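Local coordinates for ABC transporter, substrate binding protein (Agrobacterium tumefaciens, PDB 3C9H) that probably serves as the periplasmic solute-binding component of an ABC transporter, capturing a substrate for import, and binds a magnesium ion, at residues R172-D177 with K211-S216. Numbering follows the deposited sequence.
Sequences RIATYD and KVYSTS. With CIT (citric acid), chain D.
Strands 173-176 and 211-213 run parallel. Lys211 N gives a nearly straight bond (175°) to Ile173 O at 3.0 Å, Thr175 N reaches Lys211 O, and Tyr213 N returns to Thr175 O. At the C-terminal end Asp177 N gives a hydrogen bond of 2.7 Å to Tyr213 O, coming from 43° above the carbonyl plane. Thr175 CG2 and Val212 CG1 lie side by side on one face, while Thr175 OG1 bonds to Tyr232 O of the neighbouring strand 230-235. Asp177 CB packs on Val212 CG2 at 3.7 Å; a water links Asp177 OD2 to Val212 O, and Asp177 OD1 takes the N-H of Glu179. Tyr176 leaves its strand with CG anti to the carbonyl carbon (chi1 -88°). Its CB skirts Tyr213 O; CD2 is approached by both Tyr213 O and Ser214 O; CE1 and CZ face Ser216 OG; citrate O6 sits at the ring edge, in plane, beside CE2 and CZ. At the tip, Tyr176 OH accepts a bond from Ser216 OG at 2.7 Å. Tyr176 OH also donates to citrate O6 at 2.5 Å. Ser216 OG is fixed further by a hydrogen bond with Leu235 N. The same citrate O6 receives Ser216 N at 2.9 Å, from the first turn of helix 216-224, whose N-cap is Thr215. Strand ends and a helix N-terminus thus line the ligand cleft, as in periplasmic binding proteins. Citrate probably comes from the crystallisation liquor, but the two donors gripping O6, Arg263 NH1 bonded to the same citrate and a likely favourable helix end suggest a site suited to an anionic group.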
loop_
_atom_site.group_PDB
_atom_site.type_symbol
_atom_site.label_atom_id
_atom_site.label_comp_id
_atom_site.label_asym_id
_atom_site.label_seq_id
_atom_site.Cartn_x
_atom_site.Cartn_y
_atom_site.Cartn_z
ATOM N N ARG A 172 -23.005 6.440 1.526
ATOM C CA ARG A 172 -22.614 5.284 2.328
ATOM C C ARG A 172 -21.679 4.358 1.542
ATOM O O ARG A 172 -21.597 3.152 1.791
ATOM C CB ARG A 172 -23.855 4.559 2.859
ATOM C CG ARG A 172 -24.620 5.461 3.825
ATOM C CD ARG A 172 -25.854 4.840 4.408
ATOM N NE ARG A 172 -25.538 3.680 5.224
ATOM C CZ ARG A 172 -26.110 2.483 5.100
ATOM N NH1 ARG A 172 -27.078 2.257 4.215
ATOM N NH2 ARG A 172 -25.721 1.501 5.891
ATOM N N ILE A 173 -20.939 4.946 0.606
ATOM C CA ILE A 173 -19.808 4.241 -0.012
ATOM C C ILE A 173 -18.585 5.111 0.099
ATOM O O ILE A 173 -18.681 6.331 0.259
ATOM C CB ILE A 173 -20.060 3.846 -1.483
ATOM C CG1 ILE A 173 -20.237 5.098 -2.345
ATOM C CG2 ILE A 173 -21.290 2.904 -1.574
ATOM C CD1 ILE A 173 -20.196 4.823 -3.807
ATOM N N ALA A 174 -17.422 4.475 0.020
ATOM C CA ALA A 174 -16.170 5.180 0.258
ATOM C C ALA A 174 -15.005 4.624 -0.577
ATOM O O ALA A 174 -15.002 3.459 -0.972
ATOM C CB ALA A 174 -15.814 5.131 1.734
ATOM N N THR A 175 -14.029 5.494 -0.825
ATOM C CA THR A 175 -12.801 5.140 -1.518
ATOM C C THR A 175 -11.665 6.087 -1.091
ATOM O O THR A 175 -11.858 7.008 -0.273
ATOM C CB THR A 175 -12.994 5.163 -3.050
ATOM O OG1 THR A 175 -11.890 4.507 -3.681
ATOM C CG2 THR A 175 -13.130 6.603 -3.585
ATOM N N TYR A 176 -10.462 5.816 -1.595
ATOM C CA TYR A 176 -9.313 6.668 -1.316
ATOM C C TYR A 176 -9.503 8.035 -1.963
ATOM O O TYR A 176 -9.940 8.134 -3.099
ATOM C CB TYR A 176 -8.027 6.077 -1.885
ATOM C CG TYR A 176 -7.302 5.118 -0.981
ATOM C CD1 TYR A 176 -7.160 3.774 -1.325
ATOM C CD2 TYR A 176 -6.733 5.555 0.203
ATOM C CE1 TYR A 176 -6.445 2.894 -0.493
ATOM C CE2 TYR A 176 -6.023 4.686 1.014
ATOM C CZ TYR A 176 -5.877 3.375 0.658
ATOM O OH TYR A 176 -5.164 2.544 1.481
ATOM N N ASP A 177 -9.170 9.058 -1.205
ATOM C CA ASP A 177 -8.926 10.374 -1.736
ATOM C C ASP A 177 -7.554 10.347 -2.394
ATOM O O ASP A 177 -6.528 10.379 -1.717
ATOM C CB ASP A 177 -8.938 11.378 -0.603
ATOM C CG ASP A 177 -8.763 12.806 -1.082
ATOM O OD1 ASP A 177 -8.373 13.038 -2.250
ATOM O OD2 ASP A 177 -9.041 13.698 -0.271
ATOM N N LYS A 211 -17.741 9.179 -0.232
ATOM C CA LYS A 211 -16.881 9.853 0.720
ATOM C C LYS A 211 -15.461 9.355 0.538
ATOM O O LYS A 211 -15.239 8.155 0.376
ATOM C CB LYS A 211 -17.340 9.560 2.132
ATOM C CG LYS A 211 -18.831 9.939 2.343
ATOM C CD LYS A 211 -19.086 10.374 3.757
ATOM C CE LYS A 211 -20.476 11.013 3.879
ATOM N NZ LYS A 211 -20.768 11.867 2.676
ATOM N N VAL A 212 -14.501 10.267 0.580
ATOM C CA VAL A 212 -13.104 9.910 0.281
ATOM C C VAL A 212 -12.205 10.135 1.492
ATOM O O VAL A 212 -12.342 11.132 2.231
ATOM C CB VAL A 212 -12.585 10.635 -0.970
ATOM C CG1 VAL A 212 -13.399 10.251 -2.218
ATOM C CG2 VAL A 212 -12.595 12.107 -0.772
ATOM N N TYR A 213 -11.287 9.200 1.720
ATOM C CA TYR A 213 -10.433 9.224 2.891
ATOM C C TYR A 213 -8.979 8.967 2.468
ATOM O O TYR A 213 -8.720 8.374 1.407
ATOM C CB TYR A 213 -10.853 8.134 3.905
ATOM C CG TYR A 213 -12.210 8.390 4.510
ATOM C CD1 TYR A 213 -12.325 9.051 5.744
ATOM C CD2 TYR A 213 -13.368 8.049 3.838
ATOM C CE1 TYR A 213 -13.561 9.322 6.297
ATOM C CE2 TYR A 213 -14.630 8.343 4.383
ATOM C CZ TYR A 213 -14.708 8.982 5.603
ATOM O OH TYR A 213 -15.928 9.271 6.170
ATOM N N SER A 214 -8.063 9.354 3.339
ATOM C CA SER A 214 -6.646 9.187 3.102
ATOM C C SER A 214 -6.141 7.793 3.495
ATOM O O SER A 214 -5.046 7.422 3.114
ATOM C CB SER A 214 -5.866 10.278 3.840
ATOM O OG SER A 214 -5.912 10.098 5.265
ATOM N N THR A 215 -6.929 7.013 4.258
ATOM C CA THR A 215 -6.456 5.725 4.738
ATOM C C THR A 215 -7.491 4.599 4.559
ATOM O O THR A 215 -8.692 4.828 4.620
ATOM C CB THR A 215 -6.030 5.849 6.205
ATOM O OG1 THR A 215 -7.191 6.064 7.025
ATOM C CG2 THR A 215 -4.980 7.034 6.388
ATOM N N SER A 216 -7.006 3.377 4.339
ATOM C CA SER A 216 -7.871 2.210 4.305
ATOM C C SER A 216 -8.497 2.015 5.657
ATOM O O SER A 216 -9.681 1.682 5.740
ATOM C CB SER A 216 -7.115 0.937 3.904
ATOM O OG SER A 216 -7.001 0.813 2.501
HETATM C C1 CIT D . -0.660 2.230 3.427
HETATM O O1 CIT D . 0.407 1.710 2.995
HETATM O O2 CIT D . -1.175 1.823 4.489
HETATM C C2 CIT D . -1.353 3.318 2.650
HETATM C C3 CIT D . -1.997 4.402 3.533
HETATM O O7 CIT D . -1.037 4.865 4.531
HETATM C C4 CIT D . -2.425 5.603 2.696
HETATM C C5 CIT D . -1.274 6.322 2.067
HETATM O O3 CIT D . -1.305 6.667 0.842
HETATM O O4 CIT D . -0.332 6.607 2.821
HETATM C C6 CIT D . -3.242 3.882 4.271
HETATM O O5 CIT D . -3.325 3.880 5.529
HETATM O O6 CIT D . -4.205 3.430 3.640
HETATM O O HOH W 1 -9.932 13.226 2.205
#